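Local coordinates for sensor protein kinase HptS (Staphylococcus aureus, PDB 6LKI), which probably acts as the membrane histidine kinase of a two-component system that responds to extracellular hexose phosphates and switches on their uptake, at residues Asn117-Asp128 and Leu158-Lys169. Sequence-based numbering, arbitrary orientation.
Sequences NRQFALIVDQYD and LNHADHRLIIYK
F120, L122 and V124 each exchange two backbone hydrogen bonds with Y168, I166 and R164 respectively, joining strands 120-125 and 163-169 as antiparallel neighbours. These pairs alternate with the non-hydrogen-bonded pairs A121–I167, I123–L165 and D125–H163. At one end K169 NZ reaches N117 O (3.1 Å), just past helix 108-116.

On the face bearing F120, L122 and V124, the Y168 ring leans across the partner strand, its CG lying between backbone N and carbonyl carbon (chi1 54°). F120 CB sits over one ring face, 3.9 Å from the Y168 centroid, a CH-pi contact, whereas the two rings are slid apart and barely overlap. L122 CD1 meets Y168 CE1 at 3.5 Å. The tyrosine hydroxyl is held by D135 and by a water that donates to A121 O (2.7 Å). Further along, I166 CD1 packs on V124 CG2 (3.6 Å).

R164 bends at chi3 (-70°), bringing one guanidinium face over V124 CG2. Near the guanidinium plane, NH2 serves two acceptors: D125 O at 2.9 Å and, in a salt bridge modelled unusually short, D128 OD1 at 2.5 Å. R164 NH2 thus bonds to the first and last residues of the type I turn D125–D128, whose own D128 N meets D125 O from the opposite face of that carbonyl.

The other face is chiefly aliphatic: L165 CD1 lies against I123 CG1, with A121 nearby, and I167 and A121 touch L110 of helix 108-116. These are the central strands of a four-stranded antiparallel sheet of order 2-1-4-3, consistent with one PAS-like module of a double Cache sensor domain.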
loop_
_atom_site.group_PDB
_atom_site.type_symbol
_atom_site.label_atom_id
_atom_site.label_comp_id
_atom_site.label_asym_id
_atom_site.label_seq_id
_atom_site.Cartn_x
_atom_site.Cartn_y
_atom_site.Cartn_z
ATOM N N ASN B 117 30.251 -23.923 9.207
ATOM C CA ASN B 117 29.689 -25.083 9.884
ATOM C C ASN B 117 28.470 -25.667 9.184
ATOM O O ASN B 117 27.914 -26.657 9.673
ATOM C CB ASN B 117 29.322 -24.716 11.328
ATOM C CG ASN B 117 30.521 -24.261 12.136
ATOM O OD1 ASN B 117 30.407 -23.399 13.007
ATOM N ND2 ASN B 117 31.681 -24.841 11.850
ATOM N N ARG B 118 28.042 -25.086 8.061
ATOM C CA ARG B 118 26.849 -25.542 7.338
ATOM C C ARG B 118 25.615 -25.545 8.238
ATOM O O ARG B 118 24.685 -26.331 8.040
ATOM C CB ARG B 118 27.070 -26.922 6.713
ATOM C CG ARG B 118 28.072 -26.928 5.571
ATOM C CD ARG B 118 27.503 -26.244 4.335
ATOM N NE ARG B 118 28.496 -26.113 3.272
ATOM C CZ ARG B 118 28.748 -24.982 2.619
ATOM N NH1 ARG B 118 28.080 -23.877 2.921
ATOM N NH2 ARG B 118 29.670 -24.955 1.666
ATOM N N GLN B 119 25.607 -24.667 9.236
ATOM C CA GLN B 119 24.456 -24.485 10.110
ATOM C C GLN B 119 23.598 -23.353 9.559
ATOM O O GLN B 119 24.084 -22.233 9.375
ATOM C CB GLN B 119 24.897 -24.176 11.541
ATOM C CG GLN B 119 25.762 -25.248 12.187
ATOM C CD GLN B 119 26.108 -24.919 13.627
ATOM O OE1 GLN B 119 25.401 -24.156 14.286
ATOM N NE2 GLN B 119 27.200 -25.490 14.121
ATOM N N PHE B 120 22.329 -23.644 9.297
ATOM C CA PHE B 120 21.415 -22.685 8.695
ATOM C C PHE B 120 20.463 -22.135 9.749
ATOM O O PHE B 120 20.329 -22.680 10.846
ATOM C CB PHE B 120 20.643 -23.332 7.541
ATOM C CG PHE B 120 21.525 -23.818 6.427
ATOM C CD1 PHE B 120 22.128 -25.063 6.493
ATOM C CD2 PHE B 120 21.761 -23.022 5.318
ATOM C CE1 PHE B 120 22.944 -25.509 5.471
ATOM C CE2 PHE B 120 22.575 -23.463 4.292
ATOM C CZ PHE B 120 23.167 -24.708 4.369
ATOM N N ALA B 121 19.799 -21.034 9.400
ATOM C CA ALA B 121 18.958 -20.306 10.337
ATOM C C ALA B 121 17.555 -20.132 9.775
ATOM O O ALA B 121 17.375 -19.937 8.569
ATOM C CB ALA B 121 19.557 -18.933 10.668
ATOM N N LEU B 122 16.569 -20.202 10.667
ATOM C CA LEU B 122 15.174 -19.940 10.350
ATOM C C LEU B 122 14.578 -19.079 11.453
ATOM O O LEU B 122 14.990 -19.162 12.612
ATOM C CB LEU B 122 14.360 -21.239 10.218
ATOM C CG LEU B 122 14.265 -21.940 8.860
ATOM C CD1 LEU B 122 13.787 -23.371 9.044
ATOM C CD2 LEU B 122 13.332 -21.187 7.933
ATOM N N ILE B 123 13.605 -18.249 11.087
ATOM C CA ILE B 123 12.845 -17.459 12.049
ATOM C C ILE B 123 11.367 -17.674 11.762
ATOM O O ILE B 123 10.900 -17.386 10.654
ATOM C CB ILE B 123 13.196 -15.962 11.991
ATOM C CG1 ILE B 123 14.629 -15.730 12.471
ATOM C CG2 ILE B 123 12.214 -15.156 12.832
ATOM C CD1 ILE B 123 14.996 -14.269 12.621
ATOM N N VAL B 124 10.637 -18.186 12.752
ATOM C CA VAL B 124 9.222 -18.487 12.594
ATOM C C VAL B 124 8.436 -17.820 13.714
ATOM O O VAL B 124 8.942 -17.617 14.822
ATOM C CB VAL B 124 8.945 -20.008 12.580
ATOM C CG1 VAL B 124 9.637 -20.665 11.396
ATOM C CG2 VAL B 124 9.380 -20.641 13.890
ATOM N N ASP B 125 7.185 -17.482 13.415
ATOM C CA ASP B 125 6.289 -16.919 14.410
ATOM C C ASP B 125 5.599 -18.044 15.184
ATOM O O ASP B 125 5.779 -19.230 14.900
ATOM C CB ASP B 125 5.272 -15.986 13.748
ATOM C CG ASP B 125 4.484 -16.662 12.636
ATOM O OD1 ASP B 125 4.733 -17.853 12.360
ATOM O OD2 ASP B 125 3.616 -15.994 12.033
ATOM N N GLN B 126 4.791 -17.668 16.179
ATOM C CA GLN B 126 4.023 -18.664 16.920
ATOM C C GLN B 126 2.978 -19.352 16.050
ATOM O O GLN B 126 2.504 -20.434 16.412
ATOM C CB GLN B 126 3.352 -18.023 18.135
ATOM C CG GLN B 126 2.028 -17.357 17.840
ATOM C CD GLN B 126 2.193 -15.918 17.411
ATOM O OE1 GLN B 126 2.874 -15.621 16.430
ATOM N NE2 GLN B 126 1.574 -15.009 18.154
ATOM N N TYR B 127 2.602 -18.751 14.926
ATOM C CA TYR B 127 1.756 -19.419 13.949
ATOM C C TYR B 127 2.552 -20.298 12.997
ATOM O O TYR B 127 1.960 -20.897 12.098
ATOM C CB TYR B 127 0.938 -18.398 13.153
ATOM C CG TYR B 127 0.259 -17.362 14.015
ATOM C CD1 TYR B 127 -0.476 -17.733 15.134
ATOM C CD2 TYR B 127 0.357 -16.012 13.712
ATOM C CE1 TYR B 127 -1.096 -16.788 15.925
ATOM C CE2 TYR B 127 -0.261 -15.061 14.494
ATOM C CZ TYR B 127 -0.985 -15.455 15.599
ATOM O OH TYR B 127 -1.599 -14.508 16.381
ATOM N N ASP B 128 3.869 -20.391 13.182
ATOM C CA ASP B 128 4.750 -21.270 12.417
ATOM C C ASP B 128 4.976 -20.798 10.983
ATOM O O ASP B 128 5.351 -21.604 10.126
ATOM C CB ASP B 128 4.233 -22.717 12.408
ATOM C CG ASP B 128 4.829 -23.567 13.513
ATOM O OD1 ASP B 128 5.254 -23.013 14.543
ATOM O OD2 ASP B 128 4.867 -24.807 13.339
ATOM N N LEU B 158 12.810 -15.374 20.502
ATOM C CA LEU B 158 13.339 -14.030 20.330
ATOM C C LEU B 158 12.655 -13.064 21.291
ATOM O O LEU B 158 11.480 -13.214 21.635
ATOM C CB LEU B 158 13.166 -13.567 18.884
ATOM C CG LEU B 158 14.055 -14.294 17.868
ATOM C CD1 LEU B 158 13.955 -13.655 16.489
ATOM C CD2 LEU B 158 15.503 -14.335 18.340
ATOM N N ASN B 159 13.412 -12.053 21.721
ATOM C CA ASN B 159 12.991 -11.242 22.860
ATOM C C ASN B 159 11.907 -10.237 22.494
ATOM O O ASN B 159 11.047 -9.929 23.328
ATOM C CB ASN B 159 14.202 -10.519 23.449
ATOM C CG ASN B 159 13.851 -9.698 24.673
ATOM O OD1 ASN B 159 13.624 -8.491 24.582
ATOM N ND2 ASN B 159 13.812 -10.349 25.829
ATOM N N HIS B 160 11.922 -9.718 21.268
ATOM C CA HIS B 160 11.094 -8.571 20.920
ATOM C C HIS B 160 9.710 -8.945 20.408
ATOM O O HIS B 160 8.823 -8.083 20.385
ATOM C CB HIS B 160 11.801 -7.722 19.863
ATOM C CG HIS B 160 11.896 -8.388 18.527
ATOM N ND1 HIS B 160 12.769 -9.423 18.274
ATOM C CD2 HIS B 160 11.222 -8.172 17.373
ATOM C CE1 HIS B 160 12.631 -9.817 17.021
ATOM N NE2 HIS B 160 11.700 -9.072 16.452
ATOM N N ALA B 161 9.500 -10.189 19.988
ATOM C CA ALA B 161 8.202 -10.605 19.477
ATOM C C ALA B 161 8.062 -12.108 19.666
ATOM O O ALA B 161 9.001 -12.795 20.072
ATOM C CB ALA B 161 8.027 -10.211 18.007
ATOM N N ASP B 162 6.865 -12.612 19.363
ATOM C CA ASP B 162 6.561 -14.036 19.498
ATOM C C ASP B 162 7.178 -14.829 18.342
ATOM O O ASP B 162 6.500 -15.514 17.577
ATOM C CB ASP B 162 5.055 -14.248 19.575
ATOM C CG ASP B 162 4.435 -13.588 20.793
ATOM O OD1 ASP B 162 4.876 -13.890 21.921
ATOM O OD2 ASP B 162 3.505 -12.770 20.623
ATOM N N HIS B 163 8.501 -14.727 18.231
ATOM C CA HIS B 163 9.256 -15.380 17.172
ATOM C C HIS B 163 10.286 -16.326 17.773
ATOM O O HIS B 163 10.737 -16.140 18.907
ATOM C CB HIS B 163 9.958 -14.352 16.273
ATOM C CG HIS B 163 9.019 -13.417 15.576
ATOM N ND1 HIS B 163 9.432 -12.228 15.015
ATOM C CD2 HIS B 163 7.686 -13.496 15.352
ATOM C CE1 HIS B 163 8.394 -11.614 14.474
ATOM N NE2 HIS B 163 7.323 -12.362 14.666
ATOM N N ARG B 164 10.656 -17.341 16.997
ATOM C CA ARG B 164 11.641 -18.332 17.407
ATOM C C ARG B 164 12.750 -18.405 16.368
ATOM O O ARG B 164 12.477 -18.502 15.167
ATOM C CB ARG B 164 11.003 -19.711 17.586
ATOM C CG ARG B 164 10.085 -19.825 18.790
ATOM C CD ARG B 164 9.194 -21.050 18.683
ATOM N NE ARG B 164 8.191 -20.900 17.634
ATOM C CZ ARG B 164 7.794 -21.886 16.835
ATOM N NH1 ARG B 164 8.317 -23.097 16.965
ATOM N NH2 ARG B 164 6.875 -21.661 15.907
ATOM N N LEU B 165 13.996 -18.362 16.831
ATOM C CA LEU B 165 15.159 -18.531 15.971
ATOM C C LEU B 165 15.599 -19.987 16.028
ATOM O O LEU B 165 15.900 -20.505 17.108
ATOM C CB LEU B 165 16.299 -17.608 16.398
ATOM C CG LEU B 165 17.670 -17.952 15.807
ATOM C CD1 LEU B 165 17.690 -17.721 14.300
ATOM C CD2 LEU B 165 18.769 -17.160 16.494
ATOM N N ILE B 166 15.639 -20.643 14.872
ATOM C CA ILE B 166 15.974 -22.059 14.781
ATOM C C ILE B 166 17.222 -22.216 13.924
ATOM O O ILE B 166 17.238 -21.808 12.756
ATOM C CB ILE B 166 14.815 -22.884 14.202
ATOM C CG1 ILE B 166 13.483 -22.462 14.830
ATOM C CG2 ILE B 166 15.067 -24.373 14.402
ATOM C CD1 ILE B 166 12.294 -22.743 13.954
ATOM N N ILE B 167 18.256 -22.823 14.500
ATOM C CA ILE B 167 19.495 -23.134 13.797
ATOM C C ILE B 167 19.626 -24.648 13.716
ATOM O O ILE B 167 19.556 -25.340 14.740
ATOM C CB ILE B 167 20.716 -22.507 14.490
ATOM C CG1 ILE B 167 20.622 -20.981 14.445
ATOM C CG2 ILE B 167 21.999 -22.984 13.837
ATOM C CD1 ILE B 167 21.805 -20.280 15.071
ATOM N N TYR B 168 19.804 -25.162 12.500
ATOM C CA TYR B 168 19.806 -26.595 12.247
ATOM C C TYR B 168 21.017 -26.978 11.404
ATOM O O TYR B 168 21.755 -26.123 10.906
ATOM C CB TYR B 168 18.510 -27.040 11.556
ATOM C CG TYR B 168 18.186 -26.272 10.293
ATOM C CD1 TYR B 168 17.474 -25.079 10.344
ATOM C CD2 TYR B 168 18.584 -26.743 9.048
ATOM C CE1 TYR B 168 17.174 -24.376 9.194
ATOM C CE2 TYR B 168 18.287 -26.047 7.892
ATOM C CZ TYR B 168 17.581 -24.865 7.971
ATOM O OH TYR B 168 17.283 -24.168 6.824
ATOM N N LYS B 169 21.205 -28.287 11.243
ATOM C CA LYS B 169 22.367 -28.823 10.549
ATOM C C LYS B 169 22.096 -30.269 10.159
ATOM O O LYS B 169 21.554 -31.039 10.954
ATOM C CB LYS B 169 23.620 -28.736 11.429
ATOM C CG LYS B 169 24.829 -29.467 10.874
ATOM C CD LYS B 169 26.122 -28.904 11.436
ATOM C CE LYS B 169 27.309 -29.766 11.044
ATOM N NZ LYS B 169 27.519 -29.774 9.569
HETATM O O HOH W 1 16.784 -21.583 6.522
#